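TonB-dependent siderophore receptor (PDB 5NEC) probably takes up ferric siderophores across the outer membrane of Pseudomonas aeruginosa with energy relayed by TonB, a route relevant to siderophore-drug conjugates. Local coordinates at residues D294-R299 with T346-E351; T432-A437 with R454-E459; Y436-I441 with Q448-A453. One frame throughout, in Å; residues are numbered along the deposited sequence.

Contact 1 of 3, residues D294-R299 with T346-E351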
ATOM      1  N   ASP A 294     -14.198  -3.249 -34.283  1.00 63.87           N
ATOM      2  CA  ASP A 294     -15.037  -2.511 -33.323  1.00 66.19           C
ATOM      3  C   ASP A 294     -15.319  -3.291 -32.013  1.00 66.12           C
ATOM      4  O   ASP A 294     -15.782  -2.692 -31.042  1.00 66.92           O
ATOM      5  CB  ASP A 294     -16.349  -1.995 -33.974  1.00 67.89           C
ATOM      6  CG  ASP A 294     -17.150  -3.092 -34.711  1.00 70.71           C
ATOM      7  OD1 ASP A 294     -16.880  -4.305 -34.531  1.00 71.86           O
ATOM      8  OD2 ASP A 294     -18.052  -2.729 -35.514  1.00 71.38           O
ATOM      9  N   SER A 295     -15.034  -4.599 -31.989  1.00 63.53           N
ATOM     10  CA  SER A 295     -15.246  -5.449 -30.810  1.00 63.81           C
ATOM     11  C   SER A 295     -13.981  -5.999 -30.158  1.00 62.28           C
ATOM     12  O   SER A 295     -14.093  -6.764 -29.199  1.00 60.44           O
ATOM     13  CB  SER A 295     -16.103  -6.655 -31.199  1.00 63.81           C
ATOM     14  OG  SER A 295     -17.289  -6.238 -31.817  1.00 65.26           O
ATOM     15  N   LEU A 296     -12.798  -5.640 -30.673  1.00 63.41           N
ATOM     16  CA  LEU A 296     -11.538  -6.295 -30.297  1.00 62.62           C
ATOM     17  C   LEU A 296     -10.368  -5.321 -30.266  1.00 59.89           C
ATOM     18  O   LEU A 296     -10.026  -4.734 -31.291  1.00 60.09           O
ATOM     19  CB  LEU A 296     -11.210  -7.421 -31.289  1.00 64.84           C
ATOM     20  CG  LEU A 296     -12.103  -8.665 -31.267  1.00 66.76           C
ATOM     21  CD1 LEU A 296     -11.785  -9.569 -32.453  1.00 67.48           C
ATOM     22  CD2 LEU A 296     -11.929  -9.425 -29.951  1.00 68.46           C
ATOM     23  N   THR A 297      -9.732  -5.188 -29.100  1.00 57.68           N
ATOM     24  CA  THR A 297      -8.489  -4.431 -28.930  1.00 57.09           C
ATOM     25  C   THR A 297      -7.359  -5.367 -28.488  1.00 56.12           C
ATOM     26  O   THR A 297      -7.546  -6.207 -27.611  1.00 55.25           O
ATOM     27  CB  THR A 297      -8.651  -3.315 -27.872  1.00 57.49           C
ATOM     28  OG1 THR A 297      -9.690  -2.414 -28.286  1.00 58.84           O
ATOM     29  CG2 THR A 297      -7.348  -2.522 -27.689  1.00 57.03           C
ATOM     30  N   ILE A 298      -6.203  -5.221 -29.131  1.00 55.24           N
ATOM     31  CA  ILE A 298      -4.981  -5.916 -28.734  1.00 53.78           C
ATOM     32  C   ILE A 298      -4.037  -4.908 -28.100  1.00 52.22           C
ATOM     33  O   ILE A 298      -3.919  -3.777 -28.564  1.00 50.94           O
ATOM     34  CB  ILE A 298      -4.288  -6.673 -29.899  1.00 54.66           C
ATOM     35  CG1 ILE A 298      -3.167  -7.555 -29.347  1.00 54.88           C
ATOM     36  CG2 ILE A 298      -3.717  -5.735 -30.965  1.00 54.54           C
ATOM     37  CD1 ILE A 298      -2.564  -8.487 -30.365  1.00 55.68           C
ATOM     38  N   ARG A 299      -3.368  -5.332 -27.031  1.00 52.85           N
ATOM     39  CA  ARG A 299      -2.542  -4.437 -26.213  1.00 52.61           C
ATOM     40  C   ARG A 299      -1.260  -5.141 -25.795  1.00 49.37           C
ATOM     41  O   ARG A 299      -1.298  -6.300 -25.379  1.00 49.58           O
ATOM     42  CB  ARG A 299      -3.345  -4.031 -25.001  1.00 55.16           C
ATOM     43  CG  ARG A 299      -2.701  -3.035 -24.058  1.00 57.93           C
ATOM     44  CD  ARG A 299      -3.328  -3.246 -22.698  1.00 61.95           C
ATOM     45  NE  ARG A 299      -3.060  -2.144 -21.795  1.00 66.84           N
ATOM     46  CZ  ARG A 299      -3.891  -1.134 -21.534  1.00 72.47           C
ATOM     47  NH1 ARG A 299      -5.088  -1.031 -22.135  1.00 74.59           N
ATOM     48  NH2 ARG A 299      -3.501  -0.184 -20.677  1.00 74.64           N
ATOM     49  N   THR A 346       0.850  -9.200 -23.077  1.00 51.36           N
ATOM     50  CA  THR A 346       0.051  -9.050 -24.280  1.00 51.58           C
ATOM     51  C   THR A 346      -1.392  -9.419 -23.942  1.00 53.78           C
ATOM     52  O   THR A 346      -1.639 -10.529 -23.487  1.00 53.28           O
ATOM     53  CB  THR A 346       0.551  -9.985 -25.397  1.00 50.73           C
ATOM     54  OG1 THR A 346       1.924  -9.708 -25.690  1.00 47.84           O
ATOM     55  CG2 THR A 346      -0.258  -9.780 -26.653  1.00 52.51           C
ATOM     56  N   ASP A 347      -2.335  -8.505 -24.176  1.00 55.39           N
ATOM     57  CA  ASP A 347      -3.757  -8.730 -23.864  1.00 57.02           C
ATOM     58  C   ASP A 347      -4.667  -8.583 -25.088  1.00 57.17           C
ATOM     59  O   ASP A 347      -4.433  -7.738 -25.951  1.00 54.43           O
ATOM     60  CB  ASP A 347      -4.234  -7.753 -22.790  1.00 59.29           C
ATOM     61  CG  ASP A 347      -3.478  -7.900 -21.488  1.00 61.41           C
ATOM     62  OD1 ASP A 347      -3.338  -9.040 -21.005  1.00 65.69           O
ATOM     63  OD2 ASP A 347      -3.026  -6.879 -20.933  1.00 65.38           O
ATOM     64  N   LEU A 348      -5.691  -9.427 -25.145  1.00 57.24           N
ATOM     65  CA  LEU A 348      -6.776  -9.323 -26.111  1.00 58.51           C
ATOM     66  C   LEU A 348      -8.071  -9.158 -25.311  1.00 57.42           C
ATOM     67  O   LEU A 348      -8.390  -9.985 -24.468  1.00 56.21           O
ATOM     68  CB  LEU A 348      -6.843 -10.580 -26.980  1.00 59.33           C
ATOM     69  CG  LEU A 348      -7.910 -10.596 -28.085  1.00 62.69           C
ATOM     70  CD1 LEU A 348      -7.520  -9.602 -29.182  1.00 63.73           C
ATOM     71  CD2 LEU A 348      -8.116 -11.992 -28.659  1.00 62.70           C
ATOM     72  N   PHE A 349      -8.803  -8.084 -25.552  1.00 57.34           N
ATOM     73  CA  PHE A 349     -10.057  -7.860 -24.837  1.00 58.99           C
ATOM     74  C   PHE A 349     -11.139  -7.240 -25.710  1.00 58.97           C
ATOM     75  O   PHE A 349     -10.852  -6.632 -26.733  1.00 59.11           O
ATOM     76  CB  PHE A 349      -9.819  -7.023 -23.563  1.00 59.11           C
ATOM     77  CG  PHE A 349      -9.197  -5.681 -23.809  1.00 58.95           C
ATOM     78  CD1 PHE A 349      -7.805  -5.537 -23.845  1.00 59.33           C
ATOM     79  CD2 PHE A 349      -9.995  -4.548 -23.970  1.00 60.08           C
ATOM     80  CE1 PHE A 349      -7.226  -4.283 -24.048  1.00 59.97           C
ATOM     81  CE2 PHE A 349      -9.426  -3.290 -24.175  1.00 59.56           C
ATOM     82  CZ  PHE A 349      -8.046  -3.157 -24.210  1.00 60.59           C
ATOM     83  N   GLY A 350     -12.390  -7.432 -25.304  1.00 57.72           N
ATOM     84  CA  GLY A 350     -13.531  -6.879 -26.037  1.00 57.13           C
ATOM     85  C   GLY A 350     -14.763  -7.738 -25.889  1.00 56.60           C
ATOM     86  O   GLY A 350     -15.066  -8.180 -24.776  1.00 53.65           O
ATOM     87  N   GLU A 351     -15.471  -7.973 -27.004  1.00 58.42           N
ATOM     88  CA  GLU A 351     -16.790  -8.640 -26.984  1.00 60.18           C
ATOM     89  C   GLU A 351     -16.989  -9.666 -28.070  1.00 57.89           C
ATOM     90  O   GLU A 351     -16.501  -9.496 -29.177  1.00 58.92           O
ATOM     91  CB  GLU A 351     -17.923  -7.622 -27.161  1.00 63.94           C
ATOM     92  CG  GLU A 351     -18.045  -6.574 -26.067  1.00 66.75           C
ATOM     93  CD  GLU A 351     -17.103  -5.400 -26.257  1.00 70.81           C
ATOM     94  OE1 GLU A 351     -16.895  -5.005 -27.427  1.00 73.86           O
ATOM     95  OE2 GLU A 351     -16.564  -4.877 -25.244  1.00 75.43           O
TER

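Contact 2 of 3, residues T432-A437 with R454-E459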
ATOM      1  N   THR A 432       8.889 -15.940 -14.938  1.00 56.72           N
ATOM      2  CA  THR A 432       7.475 -16.313 -14.896  1.00 56.91           C
ATOM      3  C   THR A 432       6.891 -16.330 -16.311  1.00 55.45           C
ATOM      4  O   THR A 432       7.270 -15.532 -17.153  1.00 55.47           O
ATOM      5  CB  THR A 432       6.626 -15.350 -14.040  1.00 57.75           C
ATOM      6  OG1 THR A 432       6.686 -14.051 -14.616  1.00 61.83           O
ATOM      7  CG2 THR A 432       7.067 -15.294 -12.601  1.00 57.19           C
ATOM      8  N   LYS A 433       5.986 -17.264 -16.558  1.00 55.32           N
ATOM      9  CA  LYS A 433       5.157 -17.290 -17.745  1.00 55.77           C
ATOM     10  C   LYS A 433       3.752 -17.497 -17.229  1.00 54.11           C
ATOM     11  O   LYS A 433       3.534 -18.395 -16.410  1.00 55.53           O
ATOM     12  CB  LYS A 433       5.531 -18.469 -18.637  1.00 59.99           C
ATOM     13  CG  LYS A 433       6.897 -18.360 -19.289  1.00 63.82           C
ATOM     14  CD  LYS A 433       7.255 -19.641 -20.035  1.00 67.20           C
ATOM     15  CE  LYS A 433       8.410 -19.421 -21.007  1.00 69.91           C
ATOM     16  NZ  LYS A 433       8.934 -20.727 -21.513  1.00 71.42           N
ATOM     17  N   ALA A 434       2.799 -16.679 -17.668  1.00 50.86           N
ATOM     18  CA  ALA A 434       1.401 -16.868 -17.259  1.00 49.96           C
ATOM     19  C   ALA A 434       0.438 -16.733 -18.423  1.00 50.14           C
ATOM     20  O   ALA A 434       0.723 -16.049 -19.397  1.00 50.13           O
ATOM     21  CB  ALA A 434       1.027 -15.909 -16.139  1.00 49.24           C
ATOM     22  N   ILE A 435      -0.705 -17.398 -18.296  1.00 50.53           N
ATOM     23  CA  ILE A 435      -1.817 -17.250 -19.221  1.00 51.57           C
ATOM     24  C   ILE A 435      -3.090 -17.083 -18.398  1.00 51.65           C
ATOM     25  O   ILE A 435      -3.233 -17.697 -17.351  1.00 48.29           O
ATOM     26  CB  ILE A 435      -1.885 -18.427 -20.220  1.00 53.09           C
ATOM     27  CG1 ILE A 435      -2.968 -18.178 -21.274  1.00 54.68           C
ATOM     28  CG2 ILE A 435      -2.130 -19.751 -19.523  1.00 52.56           C
ATOM     29  CD1 ILE A 435      -2.914 -19.141 -22.452  1.00 55.69           C
ATOM     30  N   TYR A 436      -3.986 -16.208 -18.848  1.00 53.37           N
ATOM     31  CA  TYR A 436      -5.244 -15.966 -18.144  1.00 55.12           C
ATOM     32  C   TYR A 436      -6.390 -15.719 -19.135  1.00 56.02           C
ATOM     33  O   TYR A 436      -6.165 -15.383 -20.296  1.00 54.80           O
ATOM     34  CB  TYR A 436      -5.095 -14.797 -17.156  1.00 56.01           C
ATOM     35  CG  TYR A 436      -5.252 -13.459 -17.812  1.00 58.35           C
ATOM     36  CD1 TYR A 436      -6.513 -12.851 -17.902  1.00 60.47           C
ATOM     37  CD2 TYR A 436      -4.154 -12.812 -18.405  1.00 59.26           C
ATOM     38  CE1 TYR A 436      -6.679 -11.633 -18.551  1.00 61.53           C
ATOM     39  CE2 TYR A 436      -4.305 -11.587 -19.044  1.00 60.19           C
ATOM     40  CZ  TYR A 436      -5.574 -11.003 -19.117  1.00 62.67           C
ATOM     41  OH  TYR A 436      -5.763  -9.795 -19.743  1.00 68.38           O
ATOM     42  N   ALA A 437      -7.617 -15.893 -18.656  1.00 56.73           N
ATOM     43  CA  ALA A 437      -8.815 -15.641 -19.451  1.00 56.56           C
ATOM     44  C   ALA A 437      -9.923 -15.255 -18.493  1.00 57.56           C
ATOM     45  O   ALA A 437     -10.109 -15.904 -17.476  1.00 58.99           O
ATOM     46  CB  ALA A 437      -9.176 -16.874 -20.247  1.00 55.12           C
ATOM     47  N   ARG A 454      -6.482 -18.751 -14.464  1.00 58.12           N
ATOM     48  CA  ARG A 454      -5.096 -18.311 -14.581  1.00 58.03           C
ATOM     49  C   ARG A 454      -4.146 -19.464 -14.251  1.00 57.17           C
ATOM     50  O   ARG A 454      -4.352 -20.176 -13.278  1.00 57.23           O
ATOM     51  CB  ARG A 454      -4.816 -17.130 -13.646  1.00 58.87           C
ATOM     52  CG  ARG A 454      -3.562 -16.373 -14.041  1.00 60.73           C
ATOM     53  CD  ARG A 454      -3.034 -15.472 -12.944  1.00 62.27           C
ATOM     54  NE  ARG A 454      -1.768 -14.861 -13.363  1.00 64.38           N
ATOM     55  CZ  ARG A 454      -1.650 -13.752 -14.100  1.00 66.41           C
ATOM     56  NH1 ARG A 454      -2.732 -13.058 -14.506  1.00 67.83           N
ATOM     57  NH2 ARG A 454      -0.421 -13.329 -14.420  1.00 65.33           N
ATOM     58  N   PHE A 455      -3.122 -19.634 -15.080  1.00 57.84           N
ATOM     59  CA  PHE A 455      -2.032 -20.584 -14.869  1.00 59.07           C
ATOM     60  C   PHE A 455      -0.705 -19.820 -14.875  1.00 58.95           C
ATOM     61  O   PHE A 455      -0.412 -19.122 -15.837  1.00 55.13           O
ATOM     62  CB  PHE A 455      -2.019 -21.638 -15.974  1.00 61.28           C
ATOM     63  CG  PHE A 455      -0.858 -22.583 -15.887  1.00 64.55           C
ATOM     64  CD1 PHE A 455      -0.753 -23.480 -14.823  1.00 66.33           C
ATOM     65  CD2 PHE A 455       0.145 -22.569 -16.858  1.00 67.29           C
ATOM     66  CE1 PHE A 455       0.316 -24.360 -14.739  1.00 68.09           C
ATOM     67  CE2 PHE A 455       1.228 -23.441 -16.774  1.00 68.64           C
ATOM     68  CZ  PHE A 455       1.312 -24.338 -15.710  1.00 68.93           C
ATOM     69  N   ASP A 456       0.078 -19.949 -13.798  1.00 61.00           N
ATOM     70  CA  ASP A 456       1.410 -19.339 -13.680  1.00 62.11           C
ATOM     71  C   ASP A 456       2.468 -20.416 -13.570  1.00 63.90           C
ATOM     72  O   ASP A 456       2.288 -21.380 -12.838  1.00 64.75           O
ATOM     73  CB  ASP A 456       1.520 -18.486 -12.422  1.00 62.41           C
ATOM     74  CG  ASP A 456       0.812 -17.163 -12.548  1.00 63.60           C
ATOM     75  OD1 ASP A 456       1.458 -16.199 -13.016  1.00 66.40           O
ATOM     76  OD2 ASP A 456      -0.385 -17.092 -12.184  1.00 63.42           O
ATOM     77  N   SER A 457       3.578 -20.213 -14.272  1.00 63.91           N
ATOM     78  CA  SER A 457       4.724 -21.108 -14.256  1.00 62.73           C
ATOM     79  C   SER A 457       5.946 -20.293 -13.814  1.00 61.28           C
ATOM     80  O   SER A 457       6.164 -19.195 -14.307  1.00 58.48           O
ATOM     81  CB  SER A 457       4.901 -21.695 -15.646  1.00 61.88           C
ATOM     82  OG  SER A 457       6.048 -22.496 -15.724  1.00 64.26           O
ATOM     83  N   PHE A 458       6.714 -20.839 -12.874  1.00 62.89           N
ATOM     84  CA  PHE A 458       7.776 -20.106 -12.161  1.00 64.66           C
ATOM     85  C   PHE A 458       9.100 -20.908 -12.190  1.00 61.30           C
ATOM     86  O   PHE A 458       9.078 -22.108 -11.969  1.00 60.06           O
ATOM     87  CB  PHE A 458       7.277 -19.871 -10.723  1.00 68.37           C
ATOM     88  CG  PHE A 458       8.085 -18.887  -9.923  1.00 74.83           C
ATOM     89  CD1 PHE A 458       8.352 -17.606 -10.416  1.00 80.70           C
ATOM     90  CD2 PHE A 458       8.537 -19.213  -8.635  1.00 78.22           C
ATOM     91  CE1 PHE A 458       9.083 -16.672  -9.664  1.00 82.45           C
ATOM     92  CE2 PHE A 458       9.263 -18.290  -7.878  1.00 80.72           C
ATOM     93  CZ  PHE A 458       9.532 -17.016  -8.391  1.00 81.93           C
ATOM     94  N   GLU A 459      10.225 -20.263 -12.519  1.00 59.87           N
ATOM     95  CA  GLU A 459      11.576 -20.875 -12.434  1.00 59.46           C
ATOM     96  C   GLU A 459      12.495 -19.922 -11.715  1.00 56.62           C
ATOM     97  O   GLU A 459      12.570 -18.780 -12.131  1.00 55.60           O
ATOM     98  CB  GLU A 459      12.203 -21.088 -13.810  1.00 62.04           C
ATOM     99  CG  GLU A 459      11.470 -22.025 -14.738  1.00 67.00           C
ATOM    100  CD  GLU A 459      12.302 -22.401 -15.973  1.00 72.32           C
ATOM    101  OE1 GLU A 459      13.510 -22.707 -15.828  1.00 77.93           O
ATOM    102  OE2 GLU A 459      11.749 -22.395 -17.097  1.00 75.29           O
TER

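Contact 3 of 3, residues Y436-I441 with Q448-A453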
ATOM      1  N   TYR A 436      -3.986 -16.208 -18.848  1.00 53.37           N
ATOM      2  CA  TYR A 436      -5.244 -15.966 -18.144  1.00 55.12           C
ATOM      3  C   TYR A 436      -6.390 -15.719 -19.135  1.00 56.02           C
ATOM      4  O   TYR A 436      -6.165 -15.383 -20.296  1.00 54.80           O
ATOM      5  CB  TYR A 436      -5.095 -14.797 -17.156  1.00 56.01           C
ATOM      6  CG  TYR A 436      -5.252 -13.459 -17.812  1.00 58.35           C
ATOM      7  CD1 TYR A 436      -6.513 -12.851 -17.902  1.00 60.47           C
ATOM      8  CD2 TYR A 436      -4.154 -12.812 -18.405  1.00 59.26           C
ATOM      9  CE1 TYR A 436      -6.679 -11.633 -18.551  1.00 61.53           C
ATOM     10  CE2 TYR A 436      -4.305 -11.587 -19.044  1.00 60.19           C
ATOM     11  CZ  TYR A 436      -5.574 -11.003 -19.117  1.00 62.67           C
ATOM     12  OH  TYR A 436      -5.763  -9.795 -19.743  1.00 68.38           O
ATOM     13  N   ALA A 437      -7.617 -15.893 -18.656  1.00 56.73           N
ATOM     14  CA  ALA A 437      -8.815 -15.641 -19.451  1.00 56.56           C
ATOM     15  C   ALA A 437      -9.923 -15.255 -18.493  1.00 57.56           C
ATOM     16  O   ALA A 437     -10.109 -15.904 -17.476  1.00 58.99           O
ATOM     17  CB  ALA A 437      -9.176 -16.874 -20.247  1.00 55.12           C
ATOM     18  N   PHE A 438     -10.618 -14.171 -18.788  1.00 59.14           N
ATOM     19  CA  PHE A 438     -11.733 -13.714 -17.978  1.00 62.28           C
ATOM     20  C   PHE A 438     -12.914 -13.450 -18.927  1.00 59.20           C
ATOM     21  O   PHE A 438     -12.714 -12.900 -20.002  1.00 56.23           O
ATOM     22  CB  PHE A 438     -11.321 -12.459 -17.178  1.00 67.68           C
ATOM     23  CG  PHE A 438     -12.357 -12.017 -16.165  1.00 76.66           C
ATOM     24  CD1 PHE A 438     -12.772 -12.885 -15.137  1.00 83.35           C
ATOM     25  CD2 PHE A 438     -12.950 -10.742 -16.233  1.00 81.49           C
ATOM     26  CE1 PHE A 438     -13.746 -12.493 -14.208  1.00 85.40           C
ATOM     27  CE2 PHE A 438     -13.910 -10.351 -15.291  1.00 83.50           C
ATOM     28  CZ  PHE A 438     -14.307 -11.226 -14.283  1.00 84.17           C
ATOM     29  N   ASP A 439     -14.121 -13.871 -18.540  1.00 57.68           N
ATOM     30  CA  ASP A 439     -15.337 -13.640 -19.331  1.00 56.55           C
ATOM     31  C   ASP A 439     -16.530 -13.298 -18.442  1.00 55.78           C
ATOM     32  O   ASP A 439     -16.776 -13.981 -17.466  1.00 55.02           O
ATOM     33  CB  ASP A 439     -15.673 -14.874 -20.176  1.00 55.92           C
ATOM     34  CG  ASP A 439     -16.782 -14.606 -21.223  1.00 57.06           C
ATOM     35  OD1 ASP A 439     -17.074 -13.422 -21.475  1.00 55.87           O
ATOM     36  OD2 ASP A 439     -17.340 -15.573 -21.800  1.00 55.23           O
ATOM     37  N   THR A 440     -17.260 -12.246 -18.808  1.00 55.65           N
ATOM     38  CA  THR A 440     -18.555 -11.920 -18.213  1.00 57.11           C
ATOM     39  C   THR A 440     -19.653 -12.104 -19.263  1.00 57.31           C
ATOM     40  O   THR A 440     -19.599 -11.502 -20.332  1.00 56.13           O
ATOM     41  CB  THR A 440     -18.587 -10.480 -17.672  1.00 57.98           C
ATOM     42  OG1 THR A 440     -17.759 -10.410 -16.516  1.00 62.19           O
ATOM     43  CG2 THR A 440     -20.006 -10.046 -17.255  1.00 58.84           C
ATOM     44  N   ILE A 441     -20.645 -12.921 -18.930  1.00 58.27           N
ATOM     45  CA  ILE A 441     -21.745 -13.245 -19.836  1.00 60.71           C
ATOM     46  C   ILE A 441     -23.019 -12.586 -19.320  1.00 60.48           C
ATOM     47  O   ILE A 441     -23.410 -12.837 -18.187  1.00 61.29           O
ATOM     48  CB  ILE A 441     -21.929 -14.776 -19.934  1.00 62.35           C
ATOM     49  CG1 ILE A 441     -20.555 -15.453 -20.151  1.00 63.60           C
ATOM     50  CG2 ILE A 441     -22.915 -15.102 -21.030  1.00 62.82           C
ATOM     51  CD1 ILE A 441     -20.572 -16.955 -20.323  1.00 63.91           C
ATOM     52  N   GLN A 448     -26.046 -12.179 -14.687  1.00 67.29           N
ATOM     53  CA  GLN A 448     -24.702 -12.217 -15.272  1.00 67.28           C
ATOM     54  C   GLN A 448     -23.874 -13.322 -14.624  1.00 65.32           C
ATOM     55  O   GLN A 448     -24.030 -13.591 -13.434  1.00 63.15           O
ATOM     56  CB  GLN A 448     -23.975 -10.896 -15.055  1.00 68.30           C
ATOM     57  CG  GLN A 448     -24.724  -9.676 -15.544  1.00 69.76           C
ATOM     58  CD  GLN A 448     -24.021  -8.369 -15.257  1.00 72.97           C
ATOM     59  OE1 GLN A 448     -24.675  -7.389 -14.908  1.00 76.73           O
ATOM     60  NE2 GLN A 448     -22.690  -8.332 -15.409  1.00 73.93           N
ATOM     61  N   VAL A 449     -22.996 -13.948 -15.404  1.00 64.59           N
ATOM     62  CA  VAL A 449     -22.065 -14.954 -14.896  1.00 65.07           C
ATOM     63  C   VAL A 449     -20.650 -14.538 -15.238  1.00 64.23           C
ATOM     64  O   VAL A 449     -20.386 -14.185 -16.377  1.00 64.55           O
ATOM     65  CB  VAL A 449     -22.340 -16.334 -15.512  1.00 66.15           C
ATOM     66  CG1 VAL A 449     -21.237 -17.324 -15.153  1.00 66.85           C
ATOM     67  CG2 VAL A 449     -23.688 -16.848 -15.048  1.00 67.09           C
ATOM     68  N   ASN A 450     -19.752 -14.588 -14.248  1.00 66.23           N
ATOM     69  CA  ASN A 450     -18.309 -14.331 -14.413  1.00 67.10           C
ATOM     70  C   ASN A 450     -17.551 -15.627 -14.210  1.00 64.95           C
ATOM     71  O   ASN A 450     -17.780 -16.319 -13.240  1.00 64.71           O
ATOM     72  CB  ASN A 450     -17.784 -13.327 -13.380  1.00 70.13           C
ATOM     73  CG  ASN A 450     -18.240 -11.904 -13.666  1.00 74.95           C
ATOM     74  OD1 ASN A 450     -17.434 -10.977 -13.733  1.00 78.14           O
ATOM     75  ND2 ASN A 450     -19.543 -11.720 -13.826  1.00 79.52           N
ATOM     76  N   ILE A 451     -16.651 -15.947 -15.127  1.00 63.09           N
ATOM     77  CA  ILE A 451     -15.705 -17.040 -14.965  1.00 60.83           C
ATOM     78  C   ILE A 451     -14.319 -16.499 -15.277  1.00 60.41           C
ATOM     79  O   ILE A 451     -14.167 -15.621 -16.131  1.00 60.05           O
ATOM     80  CB  ILE A 451     -16.050 -18.255 -15.841  1.00 61.50           C
ATOM     81  CG1 ILE A 451     -16.156 -17.866 -17.322  1.00 61.65           C
ATOM     82  CG2 ILE A 451     -17.358 -18.871 -15.358  1.00 63.01           C
ATOM     83  CD1 ILE A 451     -16.380 -19.041 -18.250  1.00 63.25           C
ATOM     84  N   GLY A 452     -13.317 -16.995 -14.554  1.00 60.21           N
ATOM     85  CA  GLY A 452     -11.927 -16.573 -14.732  1.00 58.53           C
ATOM     86  C   GLY A 452     -10.980 -17.710 -14.385  1.00 58.52           C
ATOM     87  O   GLY A 452     -11.205 -18.440 -13.418  1.00 57.61           O
ATOM     88  N   ALA A 453      -9.923 -17.862 -15.169  1.00 58.16           N
ATOM     89  CA  ALA A 453      -8.862 -18.811 -14.859  1.00 57.29           C
ATOM     90  C   ALA A 453      -7.492 -18.185 -15.116  1.00 57.21           C
ATOM     91  O   ALA A 453      -7.358 -17.220 -15.863  1.00 56.14           O
ATOM     92  CB  ALA A 453      -9.032 -20.107 -15.651  1.00 56.76           C
TER

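Contact 1 of 3, residues D294-R299 with T346-E351
Arg299 O is gripped twice by the neighbouring strand: Asp347 N donates to it at 2.7 Å, and Thr346 CA adds a CA-H...O contact at 3.3 Å. The reciprocal bond from Arg299 N to Asp347 O closes this hydrogen-bonded pair. Thr297 and Phe349 form the next one, and Glu351 N reaches Ser295 O at 2.9 Å where the strand begins. Phe349 CG sits between its own backbone N and carbonyl carbon (chi1 58°), which directs it toward Thr297; the ring then lies with one face against Thr297 CB. Thr297 CB is 4.0 Å from the ring centroid, 25° off the normal, a CH-pi contact displaced toward the rim, where CG2 approaches CZ. Arg299 CB meets the ring edge at CE1, 4.0 Å away. The charged ends turn to other partners: Arg299 pairs with Glu289, and Asp347 OD1 with Tyr436 OH. On this face Phe349 also touches Lys41, and Lys42 makes a long, weak ion pair with Asp347 OD2, consistent with the barrel interior. On the other face Leu348 CD1 loosely touches Leu296 CD2 (4.5 Å). Strand directions 166° apart mark the antiparallel pairing of sequence neighbours found in TonB-dependent receptor barrels.

Contact 2 of 3, residues T432-A437 with R454-E459
Arg454 lays its guanidinium against Ala434 on the partner strand, with NH2 only 3.4 Å from Ala434 CB. CG stands anti to the backbone N (chi1 -162°) and comes within 3.8 Å of Tyr436 CB; from there the chain runs extended to NE. The arginine and tyrosine side chains cross obliquely, yet their flat groups are nearly parallel, with planes 9° apart. Arg454 NE is bonded to Asp456 OD2 at 2.9 Å in a salt bridge within the strand. The acceptor lies almost in the guanidinium plane and is met on its syn side, but the N-H...O angle of 137° shows a bent bond. Asp456 OD1 meanwhile rests on Ala434 CB at 3.2 Å, so the methyl lies against both members of the salt-bridged pair. The guanidinium has a second acidic partner, Glu366, which forms a salt bridge with NH2. NH1 makes a weak bond to Ser135 O in the plug domain range, consistent with this face being turned to the barrel interior, where the plug of such receptors sits. Four backbone bonds hold the strands together, two in the Lys433-Ser457 pair and two in the Ile435-Phe455 pair, as expected for the antiparallel hairpin of strands 426-444 and 447-464, one step in the up-and-down order of the barrel wall. Farther along the Arg454 face, Thr432 CG2 meets the edge of the Phe458 ring at CD1, 3.4 Å away. The reverse face carries Ile435 and Phe455 beside Lys433 and Ser457, and is probably the outer one. There Ile435 CG2 packs on Phe455 CB at 4.0 Å and lies at the edge of its ring, while that ring also meets Trp480.

Contact 3 of 3, residues Y436-I441 with Q448-A453
Ile441 and Val449 bond to each other through both backbone N-H groups, Ile441 N reaching Val449 O at 2.9 Å. The same double pairing recurs at Asp439-Ile451 and Ala437-Ala453, giving six backbone bonds along strands whose directions differ by 171°. CA-H...O contacts fill the alternate positions, the shortest being Gln448 CA to Ile441 O at 3.2 Å.

Among side chains, the polar contact is between Thr440 and Asn450, which lie side by side and point the same way. Thr440 OG1 is 2.9 Å from Asn450 OD1, a weak bond and not a settled one, because the hydroxyl proton has another acceptor within reach; OG1 also pairs with Thr44 OG1. Thr440 CG2, anti to the backbone N, instead touches Gln448 NE2 at 3.7 Å. Asp439, on the other face, bonds Asn359 through OD2.

Aromatic contacts centre on Phe438. With chi1 -172° its CG is anti to the backbone N, and CD1 comes 3.2 Å from Ile451 O while the ring edge meets Gly452 CA, where no side chain intervenes. CZ lies 3.2 Å from Asn450 OD1, with the ring and amide planes 55° apart.

Aliphatic packing is thinner: Ile451 CG1 is 4.2 Å from Asp439 CB. The six backbone bonds are the regular element of the contact. On the face of Phe438, Thr440, Asn450 and Gln448, buried amides and a hydroxyl are gathered with one ring, and Thr44 joins them there, consistent with an inward-facing, polar wall that meets the N-terminal segment.

In the fold
From the N terminus, contact 1 comes first: strand 296-316 runs out, strand 327-354 returns, and residues 294-299 with 346-351 close the hairpin at its far end. Strand 357-379 then separates this pair from strand 426-444, where the other two contacts begin. Contact 3 closes the short loop between 441 and 448, and contact 2 encloses it on the same hairpin, sharing Tyr436 and Ala437, so these two nest while contact 1 precedes them in series. A cross-strand tie, the probable hydrogen bond between Tyr436 OH and Asp347 OD1 (2.8 Å), spans strand 357-379 and links two hairpins of one barrel wall.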